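Local atomic coordinates of methyltransferase FkbM (Methylobacillus flagellatus KT, PDB entry 2PY6), a protein that probably acts as a methyltransferase, transferring a methyl group to a substrate not identified here. Residues A[104-118]-A[130-143]. Residues are numbered along the deposited sequence; the frame is centred on the assembly and turned at random. Where two conformers were deposited one is given.
Sequences FTELATHDRDLVALN and DQICRTHGIPHLNF
Asn118 ND2 donates to Asp130 OD1 over 2.8 Å, and the same nitrogen also gives a bond to Lys126 O. The carboxylate oxygen lies in the amide plane of Asn118, but the amide meets it from above the carboxylate plane. The two planes stand 75° apart. Asn118 reaches the helix because its CG is anti to the backbone N (chi1 -170°). Asn118 OD1 accepts from Cys120 N, so both ends of the amide are held. The other oxygen of Asp130 forms a salt bridge with Lys126. With an alanine here in place of Asp130, Asn118 ND2 is likely to keep Lys126 O as an acceptor but lose its carboxylate, and the Lys126 ammonium would probably lose this partner.

Strands 114-118 and 140-142 run parallel. Ala116 N donates to Pro139 O at 2.9 Å, Leu141 N to Ala116 O at 3.0 Å, and Asn118 N to Leu141 O.

Farther along, the Ile138 side chain lies against the face of helix 101-109 that carries Phe104 and Ala108. Its CD1 presses on Ala108 CB at 3.4 Å, a tight carbon pair, and lies 3.5 Å from Phe104 CZ. Cys133 SG sits at the edge of the Phe104 ring and also touches Ala116 CB at 4.0 Å. Thr105 CG2 lies over one face of the His136 ring, 4.0 Å from its centroid. That ring is fixed by a bond from His136 ND1 to Ile132 O. Gly137, with positive phi, closes helix 123-135 in a Schellman motif.

Strand 114-118, helix 123-135 and strand 140-142 form a beta-alpha-beta unit, with 140-142 at the margin of a mostly parallel sheet flanked by helices.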
loop_
_atom_site.group_PDB
_atom_site.type_symbol
_atom_site.label_atom_id
_atom_site.label_comp_id
_atom_site.label_asym_id
_atom_site.label_seq_id
_atom_site.Cartn_x
_atom_site.Cartn_y
_atom_site.Cartn_z
ATOM N N PHE A 104 20.043 -19.865 -2.070
ATOM C CA PHE A 104 21.142 -19.538 -1.196
ATOM C C PHE A 104 21.513 -20.700 -0.279
ATOM O O PHE A 104 22.680 -21.054 -0.179
ATOM C CB PHE A 104 20.783 -18.275 -0.392
ATOM C CG PHE A 104 21.533 -18.119 0.914
ATOM C CD1 PHE A 104 22.917 -18.030 0.941
ATOM C CD2 PHE A 104 20.837 -17.966 2.103
ATOM C CE1 PHE A 104 23.589 -17.853 2.127
ATOM C CE2 PHE A 104 21.503 -17.795 3.288
ATOM C CZ PHE A 104 22.887 -17.737 3.303
ATOM N N THR A 105 20.536 -21.282 0.407
ATOM C CA THR A 105 20.818 -22.440 1.303
ATOM C C THR A 105 21.418 -23.594 0.493
ATOM O O THR A 105 22.324 -24.269 0.973
ATOM C CB THR A 105 19.587 -22.879 2.156
ATOM O OG1 THR A 105 18.516 -23.293 1.316
ATOM C CG2 THR A 105 19.093 -21.744 3.010
ATOM N N GLU A 106 20.965 -23.772 -0.754
ATOM C CA GLU A 106 21.518 -24.802 -1.646
ATOM C C GLU A 106 22.990 -24.484 -1.961
ATOM O O GLU A 106 23.844 -25.317 -1.746
ATOM C CB GLU A 106 20.684 -24.951 -2.936
ATOM N N LEU A 107 23.299 -23.274 -2.417
ATOM C CA LEU A 107 24.705 -22.893 -2.663
ATOM C C LEU A 107 25.600 -23.042 -1.416
ATOM O O LEU A 107 26.768 -23.444 -1.496
ATOM C CB LEU A 107 24.785 -21.440 -3.141
ATOM C CG LEU A 107 24.197 -21.143 -4.529
ATOM C CD1 LEU A 107 24.078 -19.621 -4.698
ATOM C CD2 LEU A 107 25.041 -21.784 -5.611
ATOM N N ALA A 108 25.042 -22.687 -0.266
ATOM C CA ALA A 108 25.769 -22.741 0.985
ATOM C C ALA A 108 26.099 -24.171 1.387
ATOM O O ALA A 108 27.212 -24.419 1.824
ATOM C CB ALA A 108 25.002 -22.013 2.082
ATOM N N THR A 109 25.156 -25.106 1.221
ATOM C CA THR A 109 25.397 -26.526 1.536
ATOM C C THR A 109 26.534 -27.132 0.732
ATOM O O THR A 109 27.074 -28.163 1.138
ATOM C CB THR A 109 24.168 -27.492 1.259
ATOM O OG1 THR A 109 23.796 -27.474 -0.128
ATOM C CG2 THR A 109 22.967 -27.212 2.121
ATOM N N HIS A 110 26.849 -26.545 -0.427
ATOM C CA HIS A 110 27.910 -27.048 -1.286
ATOM C C HIS A 110 29.188 -26.181 -1.362
ATOM O O HIS A 110 30.066 -26.508 -2.145
ATOM C CB HIS A 110 27.349 -27.269 -2.704
ATOM C CG HIS A 110 26.120 -28.126 -2.747
ATOM N ND1 HIS A 110 24.844 -27.602 -2.779
ATOM C CD2 HIS A 110 25.969 -29.473 -2.790
ATOM C CE1 HIS A 110 23.963 -28.587 -2.833
ATOM N NE2 HIS A 110 24.619 -29.732 -2.833
ATOM N N ASP A 111 29.307 -25.108 -0.569
ATOM C CA ASP A 111 30.505 -24.245 -0.579
ATOM C C ASP A 111 30.868 -23.892 0.863
ATOM O O ASP A 111 30.092 -23.249 1.595
ATOM C CB ASP A 111 30.266 -22.993 -1.419
ATOM C CG ASP A 111 31.511 -22.129 -1.586
ATOM O OD1 ASP A 111 32.565 -22.416 -0.973
ATOM O OD2 ASP A 111 31.415 -21.144 -2.356
ATOM N N ARG A 112 32.103 -24.228 1.208
ATOM C CA ARG A 112 32.596 -24.238 2.603
ATOM C C ARG A 112 32.631 -23.055 3.608
ATOM O O ARG A 112 31.936 -23.216 4.627
ATOM C CB ARG A 112 33.913 -25.062 2.682
ATOM C CG ARG A 112 34.550 -25.119 4.076
ATOM C CD ARG A 112 35.699 -26.109 4.112
ATOM N NE ARG A 112 35.238 -27.478 3.851
ATOM C CZ ARG A 112 34.640 -28.277 4.745
ATOM N NH1 ARG A 112 34.384 -27.861 5.982
ATOM N NH2 ARG A 112 34.267 -29.507 4.404
ATOM N N ASP A 113 33.249 -21.873 3.463
ATOM C CA ASP A 113 33.943 -21.151 2.350
ATOM C C ASP A 113 33.059 -19.996 1.778
ATOM O O ASP A 113 33.598 -19.000 1.218
ATOM C CB ASP A 113 34.684 -21.979 1.307
ATOM C CG ASP A 113 36.122 -22.342 1.760
ATOM O OD1 ASP A 113 36.386 -22.383 2.997
ATOM O OD2 ASP A 113 36.973 -22.589 0.871
ATOM N N LEU A 114 31.735 -20.151 1.916
ATOM C CA LEU A 114 30.749 -19.149 1.494
ATOM C C LEU A 114 30.193 -18.503 2.762
ATOM O O LEU A 114 29.657 -19.202 3.636
ATOM C CB LEU A 114 29.592 -19.775 0.704
ATOM C CG LEU A 114 28.504 -18.799 0.208
ATOM C CD1 LEU A 114 29.059 -17.812 -0.820
ATOM C CD2 LEU A 114 27.318 -19.560 -0.360
ATOM N N VAL A 115 30.330 -17.179 2.848
ATOM C CA VAL A 115 29.853 -16.401 3.989
ATOM C C VAL A 115 28.612 -15.592 3.558
ATOM O O VAL A 115 28.496 -15.185 2.395
ATOM C CB VAL A 115 30.961 -15.488 4.479
ATOM C CG1 VAL A 115 30.516 -14.667 5.666
ATOM C CG2 VAL A 115 32.211 -16.331 4.848
ATOM N N ALA A 116 27.682 -15.370 4.487
ATOM C CA ALA A 116 26.520 -14.544 4.205
ATOM C C ALA A 116 26.584 -13.217 4.988
ATOM O O ALA A 116 26.833 -13.186 6.192
ATOM C CB ALA A 116 25.242 -15.297 4.503
ATOM N N LEU A 117 26.405 -12.110 4.286
ATOM C CA LEU A 117 26.301 -10.806 4.946
ATOM C C LEU A 117 24.826 -10.457 5.140
ATOM O O LEU A 117 24.136 -10.177 4.179
ATOM C CB LEU A 117 26.999 -9.724 4.139
ATOM C CG LEU A 117 26.765 -8.253 4.542
ATOM C CD1 LEU A 117 26.895 -7.951 6.027
ATOM C CD2 LEU A 117 27.732 -7.392 3.773
ATOM N N ASN A 118 24.354 -10.483 6.384
ATOM C CA ASN A 118 22.989 -10.084 6.706
ATOM C C ASN A 118 22.977 -8.546 6.767
ATOM O O ASN A 118 23.445 -7.957 7.747
ATOM C CB ASN A 118 22.532 -10.723 8.021
ATOM C CG ASN A 118 21.039 -10.538 8.305
ATOM O OD1 ASN A 118 20.367 -9.775 7.639
ATOM N ND2 ASN A 118 20.524 -11.257 9.307
ATOM N N ASP A 130 19.173 -14.432 10.065
ATOM C CA ASP A 130 20.079 -14.956 11.068
ATOM C C ASP A 130 19.700 -16.368 11.422
ATOM O O ASP A 130 20.571 -17.198 11.519
ATOM C CB ASP A 130 20.131 -14.074 12.331
ATOM C CG ASP A 130 21.033 -12.844 12.152
ATOM O OD1 ASP A 130 21.877 -12.853 11.222
ATOM O OD2 ASP A 130 20.873 -11.864 12.917
ATOM N N GLN A 131 18.407 -16.659 11.582
ATOM C CA GLN A 131 18.020 -18.020 11.878
ATOM C C GLN A 131 18.218 -18.918 10.660
ATOM O O GLN A 131 18.640 -20.023 10.819
ATOM C CB GLN A 131 16.604 -18.126 12.444
ATOM C CG GLN A 131 16.248 -19.540 12.909
ATOM C CD GLN A 131 17.235 -20.132 13.919
ATOM O OE1 GLN A 131 17.516 -19.533 14.967
ATOM N NE2 GLN A 131 17.756 -21.327 13.608
ATOM N N ILE A 132 17.896 -18.480 9.449
ATOM C CA ILE A 132 18.179 -19.307 8.269
ATOM C C ILE A 132 19.633 -19.772 8.265
ATOM O O ILE A 132 19.926 -20.948 8.015
ATOM C CB ILE A 132 17.948 -18.526 6.942
ATOM C CG1 ILE A 132 16.449 -18.309 6.691
ATOM C CG2 ILE A 132 18.608 -19.243 5.746
ATOM C CD1 ILE A 132 15.632 -19.572 6.608
ATOM N N CYS A 133 20.543 -18.838 8.534
ATOM C CA CYS A 133 21.962 -19.138 8.558
ATOM C C CYS A 133 22.298 -20.116 9.650
ATOM O O CYS A 133 23.004 -21.075 9.386
ATOM C CB CYS A 133 22.795 -17.858 8.694
ATOM S SG CYS A 133 22.692 -16.794 7.209
ATOM N N ARG A 134 21.786 -19.896 10.864
ATOM C CA ARG A 134 22.064 -20.806 11.997
ATOM C C ARG A 134 21.564 -22.214 11.754
ATOM O O ARG A 134 22.300 -23.183 11.976
ATOM C CB ARG A 134 21.505 -20.269 13.324
ATOM C CG ARG A 134 22.185 -18.965 13.788
ATOM C CD ARG A 134 21.768 -18.590 15.188
ATOM N NE ARG A 134 20.330 -18.310 15.379
ATOM C CZ ARG A 134 19.763 -17.097 15.478
ATOM N NH1 ARG A 134 20.474 -15.990 15.376
ATOM N NH2 ARG A 134 18.453 -16.977 15.685
ATOM N N THR A 135 20.326 -22.321 11.278
ATOM C CA THR A 135 19.720 -23.613 10.937
ATOM C C THR A 135 20.633 -24.411 10.003
ATOM O O THR A 135 20.844 -25.596 10.198
ATOM C CB THR A 135 18.317 -23.406 10.247
ATOM O OG1 THR A 135 17.374 -22.880 11.193
ATOM C CG2 THR A 135 17.761 -24.702 9.713
ATOM N N HIS A 136 21.155 -23.770 8.963
ATOM C CA HIS A 136 22.015 -24.480 8.036
ATOM C C HIS A 136 23.509 -24.384 8.323
ATOM O O HIS A 136 24.292 -24.829 7.515
ATOM C CB HIS A 136 21.713 -24.035 6.622
ATOM C CG HIS A 136 20.302 -24.294 6.213
ATOM N ND1 HIS A 136 19.294 -23.368 6.385
ATOM C CD2 HIS A 136 19.721 -25.391 5.670
ATOM C CE1 HIS A 136 18.158 -23.877 5.948
ATOM N NE2 HIS A 136 18.391 -25.101 5.504
ATOM N N GLY A 137 23.908 -23.840 9.459
ATOM C CA GLY A 137 25.324 -23.726 9.790
ATOM C C GLY A 137 26.143 -22.903 8.792
ATOM O O GLY A 137 27.303 -23.228 8.512
ATOM N N ILE A 138 25.551 -21.819 8.292
ATOM C CA ILE A 138 26.185 -20.968 7.291
ATOM C C ILE A 138 26.868 -19.817 7.998
ATOM O O ILE A 138 26.195 -19.057 8.667
ATOM C CB ILE A 138 25.159 -20.356 6.281
ATOM C CG1 ILE A 138 24.337 -21.457 5.600
ATOM C CG2 ILE A 138 25.881 -19.455 5.250
ATOM C CD1 ILE A 138 23.145 -20.938 4.778
ATOM N N PRO A 139 28.202 -19.665 7.821
ATOM C CA PRO A 139 28.915 -18.539 8.458
ATOM C C PRO A 139 28.313 -17.204 8.006
ATOM O O PRO A 139 28.088 -16.993 6.797
ATOM C CB PRO A 139 30.360 -18.713 7.970
ATOM C CG PRO A 139 30.460 -20.107 7.592
ATOM C CD PRO A 139 29.132 -20.495 7.024
ATOM N N HIS A 140 27.968 -16.359 8.979
ATOM C CA HIS A 140 27.287 -15.100 8.699
ATOM C C HIS A 140 27.769 -13.939 9.556
ATOM O O HIS A 140 28.295 -14.146 10.656
ATOM C CB HIS A 140 25.746 -15.276 8.775
ATOM C CG HIS A 140 25.237 -15.732 10.097
ATOM N ND1 HIS A 140 25.490 -16.986 10.604
ATOM C CD2 HIS A 140 24.468 -15.100 11.016
ATOM C CE1 HIS A 140 24.914 -17.101 11.785
ATOM N NE2 HIS A 140 24.285 -15.970 12.055
ATOM N N LEU A 141 27.549 -12.728 9.025
ATOM C CA LEU A 141 28.002 -11.469 9.608
ATOM C C LEU A 141 27.010 -10.369 9.376
ATOM O O LEU A 141 26.356 -10.352 8.360
ATOM C CB LEU A 141 29.230 -10.937 8.859
ATOM C CG LEU A 141 30.520 -11.686 8.802
ATOM C CD1 LEU A 141 31.350 -11.150 7.658
ATOM C CD2 LEU A 141 31.243 -11.571 10.123
ATOM N N ASN A 142 26.955 -9.425 10.298
ATOM C CA ASN A 142 26.193 -8.190 10.090
ATOM C C ASN A 142 27.183 -7.177 9.436
ATOM O O ASN A 142 28.404 -7.480 9.284
ATOM C CB ASN A 142 25.562 -7.673 11.378
ATOM C CG ASN A 142 26.566 -7.204 12.395
ATOM O OD1 ASN A 142 27.636 -6.702 12.066
ATOM N ND2 ASN A 142 26.201 -7.333 13.650
ATOM N N PHE A 143 26.684 -6.010 9.052
ATOM C CA PHE A 143 27.507 -5.045 8.345
ATOM C C PHE A 143 28.755 -4.556 9.115
ATOM O O PHE A 143 29.845 -4.495 8.546
ATOM C CB PHE A 143 26.680 -3.872 7.859
ATOM C CG PHE A 143 27.447 -2.946 6.991
ATOM C CD1 PHE A 143 27.597 -3.213 5.639
ATOM C CD2 PHE A 143 28.059 -1.826 7.528
ATOM C CE1 PHE A 143 28.326 -2.372 4.848
ATOM C CE2 PHE A 143 28.791 -0.987 6.736
ATOM C CZ PHE A 143 28.931 -1.260 5.395
HETATM O O HOH W 1 27.749 -23.585 5.144
HETATM O O HOH W 2 23.675 -5.322 9.353
#